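Local coordinates for cellulose binding domain-containing protein (Clostridium clariflavum, PDB 4B96), which probably binds cellulose, being the calcium-containing family 3b carbohydrate-binding module of a membrane-associated biomass-sensing protein, at residues I21-V26 / A101-A106; Y45-Y50 / D80-Y85. All coordinates share one frame; numbering follows the deposited sequence. Where two conformers were deposited one is given.

Contact 1. Residues I21-V26 / A101-A106; sequences IRWDFV and AWVFGA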
loop_
_atom_site.group_PDB
_atom_site.type_symbol
_atom_site.label_atom_id
_atom_site.label_comp_id
_atom_site.label_asym_id
_atom_site.label_seq_id
_atom_site.Cartn_x
_atom_site.Cartn_y
_atom_site.Cartn_z
ATOM N N ILE A 21 -18.753 -9.719 10.677
ATOM C CA ILE A 21 -17.905 -8.893 9.874
ATOM C C ILE A 21 -17.556 -9.712 8.621
ATOM O O ILE A 21 -17.159 -10.879 8.745
ATOM C CB ILE A 21 -16.621 -8.513 10.657
ATOM C CG1 ILE A 21 -16.979 -7.425 11.699
ATOM C CG2 ILE A 21 -15.522 -7.968 9.651
ATOM C CD1 ILE A 21 -15.777 -7.110 12.666
ATOM N N ARG A 22 -17.749 -9.151 7.423
ATOM C CA ARG A 22 -17.406 -9.913 6.200
ATOM C C ARG A 22 -16.063 -9.486 5.679
ATOM O O ARG A 22 -15.858 -8.300 5.354
ATOM C CB ARG A 22 -18.495 -9.751 5.135
ATOM C CG ARG A 22 -19.810 -10.342 5.645
ATOM C CD ARG A 22 -19.748 -11.916 5.612
ATOM N NE ARG A 22 -19.530 -12.459 4.266
ATOM C CZ ARG A 22 -20.502 -12.679 3.401
ATOM N NH1 ARG A 22 -21.759 -12.415 3.743
ATOM N NH2 ARG A 22 -20.221 -13.136 2.179
ATOM N N TRP A 23 -15.115 -10.410 5.660
ATOM C CA TRP A 23 -13.776 -10.055 5.190
ATOM C C TRP A 23 -13.554 -10.383 3.701
ATOM O O TRP A 23 -12.411 -10.333 3.217
ATOM C CB TRP A 23 -12.749 -10.734 6.071
ATOM C CG TRP A 23 -13.077 -12.225 6.386
ATOM C CD1 TRP A 23 -13.694 -12.740 7.533
ATOM C CD2 TRP A 23 -12.810 -13.340 5.533
ATOM N NE1 TRP A 23 -13.773 -14.124 7.428
ATOM C CE2 TRP A 23 -13.263 -14.506 6.201
ATOM C CE3 TRP A 23 -12.224 -13.466 4.256
ATOM C CZ2 TRP A 23 -13.147 -15.781 5.629
ATOM C CZ3 TRP A 23 -12.098 -14.724 3.688
ATOM C CH2 TRP A 23 -12.566 -15.883 4.384
ATOM N N ASP A 24 -14.622 -10.739 2.979
ATOM C CA ASP A 24 -14.488 -11.276 1.596
ATOM C C ASP A 24 -13.481 -10.531 0.720
ATOM O O ASP A 24 -13.560 -9.267 0.561
ATOM C CB ASP A 24 -15.782 -11.116 0.823
ATOM C CG ASP A 24 -16.949 -11.876 1.467
ATOM O OD1 ASP A 24 -16.824 -12.305 2.653
ATOM O OD2 ASP A 24 -17.968 -12.009 0.766
ATOM N N PHE A 25 -12.620 -11.288 0.067
ATOM C CA PHE A 25 -11.639 -10.674 -0.815
ATOM C C PHE A 25 -11.397 -11.497 -2.062
ATOM O O PHE A 25 -11.742 -12.703 -2.122
ATOM C CB PHE A 25 -10.324 -10.407 -0.086
ATOM C CG PHE A 25 -9.658 -11.643 0.476
ATOM C CD1 PHE A 25 -8.763 -12.385 -0.310
ATOM C CD2 PHE A 25 -9.845 -12.002 1.835
ATOM C CE1 PHE A 25 -8.113 -13.513 0.204
ATOM C CE2 PHE A 25 -9.175 -13.117 2.376
ATOM C CZ PHE A 25 -8.339 -13.903 1.538
ATOM N N VAL A 26 -10.830 -10.813 -3.053
ATOM C CA VAL A 26 -10.355 -11.458 -4.263
ATOM C C VAL A 26 -8.886 -11.078 -4.418
ATOM O O VAL A 26 -8.525 -9.908 -4.384
ATOM C CB VAL A 26 -11.113 -10.940 -5.507
ATOM C CG1 VAL A 26 -10.590 -11.644 -6.796
ATOM C CG2 VAL A 26 -12.620 -11.164 -5.330
ATOM N N ALA A 101 -8.106 -15.523 -6.984
ATOM C CA ALA A 101 -8.643 -16.435 -5.965
ATOM C C ALA A 101 -9.791 -15.654 -5.314
ATOM O O ALA A 101 -9.574 -14.512 -4.835
ATOM C CB ALA A 101 -7.576 -16.719 -4.893
ATOM N N TRP A 102 -10.994 -16.246 -5.262
ATOM C CA TRP A 102 -12.110 -15.589 -4.549
ATOM C C TRP A 102 -12.244 -16.264 -3.207
ATOM O O TRP A 102 -12.338 -17.485 -3.147
ATOM C CB TRP A 102 -13.453 -15.732 -5.332
ATOM C CG TRP A 102 -13.430 -15.031 -6.712
ATOM C CD1 TRP A 102 -12.654 -15.367 -7.766
ATOM C CD2 TRP A 102 -14.187 -13.876 -7.136
ATOM N NE1 TRP A 102 -12.887 -14.536 -8.826
ATOM C CE2 TRP A 102 -13.825 -13.608 -8.473
ATOM C CE3 TRP A 102 -15.156 -13.052 -6.521
ATOM C CZ2 TRP A 102 -14.381 -12.511 -9.226
ATOM C CZ3 TRP A 102 -15.727 -11.960 -7.282
ATOM C CH2 TRP A 102 -15.320 -11.705 -8.606
ATOM N N VAL A 103 -12.267 -15.479 -2.128
ATOM C CA VAL A 103 -12.350 -16.052 -0.808
ATOM C C VAL A 103 -13.354 -15.288 0.044
ATOM O O VAL A 103 -13.096 -14.123 0.374
ATOM C CB VAL A 103 -10.961 -16.061 -0.086
ATOM C CG1 VAL A 103 -10.992 -17.100 1.049
ATOM C CG2 VAL A 103 -9.806 -16.385 -1.073
ATOM N N PHE A 104 -14.529 -15.883 0.321
ATOM C CA PHE A 104 -15.581 -15.162 1.055
ATOM C C PHE A 104 -15.787 -15.808 2.424
ATOM O O PHE A 104 -15.715 -17.021 2.561
ATOM C CB PHE A 104 -16.966 -15.248 0.394
ATOM C CG PHE A 104 -16.998 -14.758 -1.020
ATOM C CD1 PHE A 104 -15.894 -14.160 -1.596
ATOM C CD2 PHE A 104 -18.137 -14.900 -1.776
ATOM C CE1 PHE A 104 -15.935 -13.712 -2.927
ATOM C CE2 PHE A 104 -18.157 -14.460 -3.100
ATOM C CZ PHE A 104 -17.053 -13.895 -3.666
ATOM N N GLY A 105 -16.065 -14.999 3.433
ATOM C CA GLY A 105 -16.419 -15.579 4.722
ATOM C C GLY A 105 -16.638 -14.493 5.740
ATOM O O GLY A 105 -16.675 -13.309 5.405
ATOM N N ALA A 106 -16.787 -14.914 6.993
ATOM C CA ALA A 106 -17.167 -14.014 8.051
ATOM C C ALA A 106 -16.355 -14.308 9.313
ATOM O O ALA A 106 -15.806 -15.425 9.491
ATOM C CB ALA A 106 -18.695 -14.197 8.344
#

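Contact 2. Residues Y45-Y50 / D80-Y85; sequences YFKDDY and DSSHKY. With CA (calcium ion), chain E.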
loop_
_atom_site.group_PDB
_atom_site.type_symbol
_atom_site.label_atom_id
_atom_site.label_comp_id
_atom_site.label_asym_id
_atom_site.label_seq_id
_atom_site.Cartn_x
_atom_site.Cartn_y
_atom_site.Cartn_z
ATOM N N TYR A 45 -8.080 -5.803 9.477
ATOM C CA TYR A 45 -7.848 -5.135 10.763
ATOM C C TYR A 45 -9.131 -4.645 11.357
ATOM O O TYR A 45 -9.927 -3.973 10.668
ATOM C CB TYR A 45 -6.965 -3.928 10.557
ATOM C CG TYR A 45 -5.625 -4.357 10.042
ATOM C CD1 TYR A 45 -4.604 -4.672 10.937
ATOM C CD2 TYR A 45 -5.384 -4.429 8.673
ATOM C CE1 TYR A 45 -3.400 -5.093 10.498
ATOM C CE2 TYR A 45 -4.117 -4.817 8.194
ATOM C CZ TYR A 45 -3.158 -5.161 9.105
ATOM O OH TYR A 45 -1.924 -5.577 8.694
ATOM N N PHE A 46 -9.326 -4.937 12.644
ATOM C CA PHE A 46 -10.525 -4.483 13.332
ATOM C C PHE A 46 -10.248 -4.209 14.804
ATOM O O PHE A 46 -9.202 -4.618 15.371
ATOM C CB PHE A 46 -11.663 -5.483 13.124
ATOM C CG PHE A 46 -11.436 -6.811 13.797
ATOM C CD1 PHE A 46 -10.609 -7.803 13.207
ATOM C CD2 PHE A 46 -12.079 -7.113 15.019
ATOM C CE1 PHE A 46 -10.406 -9.057 13.811
ATOM C CE2 PHE A 46 -11.874 -8.387 15.631
ATOM C CZ PHE A 46 -11.029 -9.337 15.056
ATOM N N LYS A 47 -11.137 -3.436 15.409
ATOM C CA LYS A 47 -10.980 -3.102 16.828
ATOM C C LYS A 47 -12.146 -3.764 17.560
ATOM O O LYS A 47 -13.294 -3.446 17.295
ATOM C CB LYS A 47 -11.061 -1.588 16.999
ATOM C CG LYS A 47 -10.782 -1.111 18.445
ATOM C CD LYS A 47 -10.796 0.442 18.478
ATOM C CE LYS A 47 -10.340 1.015 19.842
ATOM N NZ LYS A 47 -11.275 0.631 20.902
ATOM N N ASP A 48 -11.876 -4.655 18.504
ATOM C CA ASP A 48 -12.973 -5.299 19.218
ATOM C C ASP A 48 -12.393 -5.991 20.442
ATOM O O ASP A 48 -11.254 -6.438 20.425
ATOM C CB ASP A 48 -13.652 -6.313 18.312
ATOM C CG ASP A 48 -14.956 -6.806 18.901
ATOM O OD1 ASP A 48 -15.942 -6.031 18.874
ATOM O OD2 ASP A 48 -14.971 -7.961 19.399
ATOM N N ASP A 49 -13.150 -6.054 21.509
ATOM C CA ASP A 49 -12.598 -6.558 22.778
ATOM C C ASP A 49 -13.208 -7.902 23.221
ATOM O O ASP A 49 -13.031 -8.319 24.373
ATOM C CB ASP A 49 -12.765 -5.481 23.836
ATOM C CG ASP A 49 -11.403 -4.982 24.383
ATOM O OD1 ASP A 49 -10.347 -5.676 24.215
ATOM O OD2 ASP A 49 -11.407 -3.923 25.039
ATOM N N TYR A 50 -13.920 -8.585 22.306
ATOM C CA TYR A 50 -14.453 -9.901 22.621
ATOM C C TYR A 50 -13.373 -10.975 22.276
ATOM O O TYR A 50 -12.965 -11.090 21.135
ATOM C CB TYR A 50 -15.758 -10.193 21.825
ATOM C CG TYR A 50 -16.453 -11.414 22.391
ATOM C CD1 TYR A 50 -17.143 -11.335 23.598
ATOM C CD2 TYR A 50 -16.393 -12.636 21.741
ATOM C CE1 TYR A 50 -17.743 -12.422 24.161
ATOM C CE2 TYR A 50 -17.020 -13.750 22.272
ATOM C CZ TYR A 50 -17.682 -13.642 23.488
ATOM O OH TYR A 50 -18.283 -14.718 24.041
ATOM N N ASP A 80 -3.056 -2.116 22.757
ATOM C CA ASP A 80 -4.124 -2.437 23.692
ATOM C C ASP A 80 -4.885 -3.654 23.168
ATOM O O ASP A 80 -4.872 -3.915 21.961
ATOM C CB ASP A 80 -4.983 -1.212 24.090
ATOM C CG ASP A 80 -6.033 -0.850 23.055
ATOM O OD1 ASP A 80 -5.943 -1.344 21.906
ATOM O OD2 ASP A 80 -6.941 -0.053 23.407
ATOM N N SER A 81 -5.502 -4.400 24.079
ATOM C CA SER A 81 -6.233 -5.617 23.747
ATOM C C SER A 81 -7.208 -5.513 22.559
ATOM O O SER A 81 -7.433 -6.487 21.851
ATOM C CB SER A 81 -6.959 -6.166 24.992
ATOM O OG SER A 81 -7.936 -5.260 25.526
ATOM N N SER A 82 -7.756 -4.328 22.314
ATOM C CA SER A 82 -8.829 -4.218 21.324
ATOM C C SER A 82 -8.357 -4.151 19.867
ATOM O O SER A 82 -9.117 -4.463 18.964
ATOM C CB SER A 82 -9.672 -3.000 21.685
ATOM O OG SER A 82 -8.945 -1.826 21.462
ATOM N N HIS A 83 -7.101 -3.771 19.633
ATOM C CA HIS A 83 -6.583 -3.630 18.234
ATOM C C HIS A 83 -6.064 -4.935 17.677
ATOM O O HIS A 83 -5.085 -5.487 18.169
ATOM C CB HIS A 83 -5.493 -2.546 18.183
ATOM C CG HIS A 83 -6.031 -1.163 18.371
ATOM N ND1 HIS A 83 -6.167 -0.581 19.610
ATOM C CD2 HIS A 83 -6.527 -0.267 17.478
ATOM C CE1 HIS A 83 -6.674 0.634 19.476
ATOM N NE2 HIS A 83 -6.911 0.844 18.193
ATOM N N LYS A 84 -6.747 -5.442 16.665
ATOM C CA LYS A 84 -6.556 -6.830 16.243
ATOM C C LYS A 84 -6.514 -6.905 14.733
ATOM O O LYS A 84 -6.876 -5.947 14.038
ATOM C CB LYS A 84 -7.790 -7.672 16.699
ATOM C CG LYS A 84 -7.781 -7.871 18.267
ATOM C CD LYS A 84 -9.038 -8.527 18.714
ATOM C CE LYS A 84 -9.008 -8.642 20.242
ATOM N NZ LYS A 84 -10.292 -9.184 20.646
ATOM N N TYR A 85 -6.133 -8.076 14.244
ATOM C CA TYR A 85 -6.406 -8.448 12.861
ATOM C C TYR A 85 -6.787 -9.903 12.793
ATOM O O TYR A 85 -6.327 -10.724 13.560
ATOM C CB TYR A 85 -5.217 -8.169 11.911
ATOM C CG TYR A 85 -3.872 -8.765 12.338
ATOM C CD1 TYR A 85 -3.503 -10.065 11.942
ATOM C CD2 TYR A 85 -2.985 -8.030 13.111
ATOM C CE1 TYR A 85 -2.271 -10.637 12.292
ATOM C CE2 TYR A 85 -1.729 -8.588 13.489
ATOM C CZ TYR A 85 -1.393 -9.894 13.052
ATOM O OH TYR A 85 -0.188 -10.439 13.390
HETATM CA CA CA E . -15.019 -2.490 16.218
HETATM O O HOH W 1 -12.587 -9.419 19.118
HETATM O O HOH W 2 -16.520 -3.839 17.670
HETATM O O HOH W 3 -9.913 -8.732 23.380
HETATM O O HOH W 4 -15.361 -4.563 15.124
HETATM O O HOH W 5 -15.075 -1.282 18.519
#

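Contact 1. Residues I21-V26 / A101-A106
V103 is the apolar centre, set between two aromatic side chains of I21-V26. Its CB lies over the face of the F25 ring, offset toward the rim, in a CH-pi contact 4.0 Å from the ring centroid, while its CG1 meets the edge of the W23 indole in plane, 3.7 Å from CZ3. W23 has CG in the crowded position between backbone N and carbonyl carbon (chi1 44°), which slides the indole beneath G105, whose CA sits 3.9 Å from the six-membered-ring centroid. On the other face of the sheet, V26 CG2 rests over the W102 indole. The main chains are joined by F25 N to V103 O at 2.9 Å and V103 N to F25 O at 2.8 Å, the latter nearly along the C=O axis. At W23-D24 the strand is interrupted, and a side chain takes over: G105 N donates to D24 OD1 at 2.9 Å, from above the carboxylate plane. R22 NE also donates to OD1, and R22 NH2 completes a salt bridge with D24 OD2 at 2.9 Å, which helps fix the carboxylate's rotation. Such antiparallel pairing, with W23, F25 and V103 meeting strands 40-47 and 83-90, is characteristic of the CBM3 beta-sandwich core.

Contact 2. Residues Y45-Y50 / D80-Y85
Y45 opens the antiparallel pairing, its CD1 resting against Y85 CB at 3.7 Å; the two side chains run alongside each other, and Y45 OH goes on to T137. F46 exchanges two main-chain bonds with K84. The bond from K84 N to F46 O (2.9 Å) runs nearly along the C=O axis, whereas F46 N meets K84 O from above the carbonyl plane. With CG in the crowded position (chi1 68°), the F46 ring turns one face to K84 CB, beyond which the lysine chain stays extended. K47 lies alongside H83, its CG over the imidazole, while its carbonyl O binds calcium at 2.2 Å. D48 N donates in plane to a lone pair of S82 O at 2.8 Å, and D48 O receives K84 NZ at 2.9 Å. The D48 carboxylate is a second-shell group: OD1 accepts a hydrogen bond from water 2, itself a calcium ligand, and forms a salt bridge with R109, while OD2 accepts Y50 N in an Asx turn. D49 OD1 uses its syn lone pair for S81 OG, 2.8 Å away. Water 1 accepts from K84 NZ and donates to D48 OD2 and Y50 O. With N116, D119, D120 and three waters, K47 O completes the seven-ligand calcium site of this CBM3 module, held at the end of a beta-sandwich strand.

Followed from the N terminus, the chain lays down 21-26 on strand 20-29, then 45-50 at the end of strand 40-47. Contact 2 closes first, when 80-85 returns beside 45-50; contact 1 closes a wider loop later, when 101-106 pairs with 21-26. The smaller loop therefore lies wholly within the larger one, and the two do not cross. Each contact joins neighbouring strands of a different sheet of the sandwich, and their centres are about 19 Å apart. I21 of contact 1 and F46 of contact 2 both reach D120, so the calcium-binding loop borders both. The example illustrates how strand pairings between parts of the chain far apart in sequence, one in each sheet, build a two-layered domain.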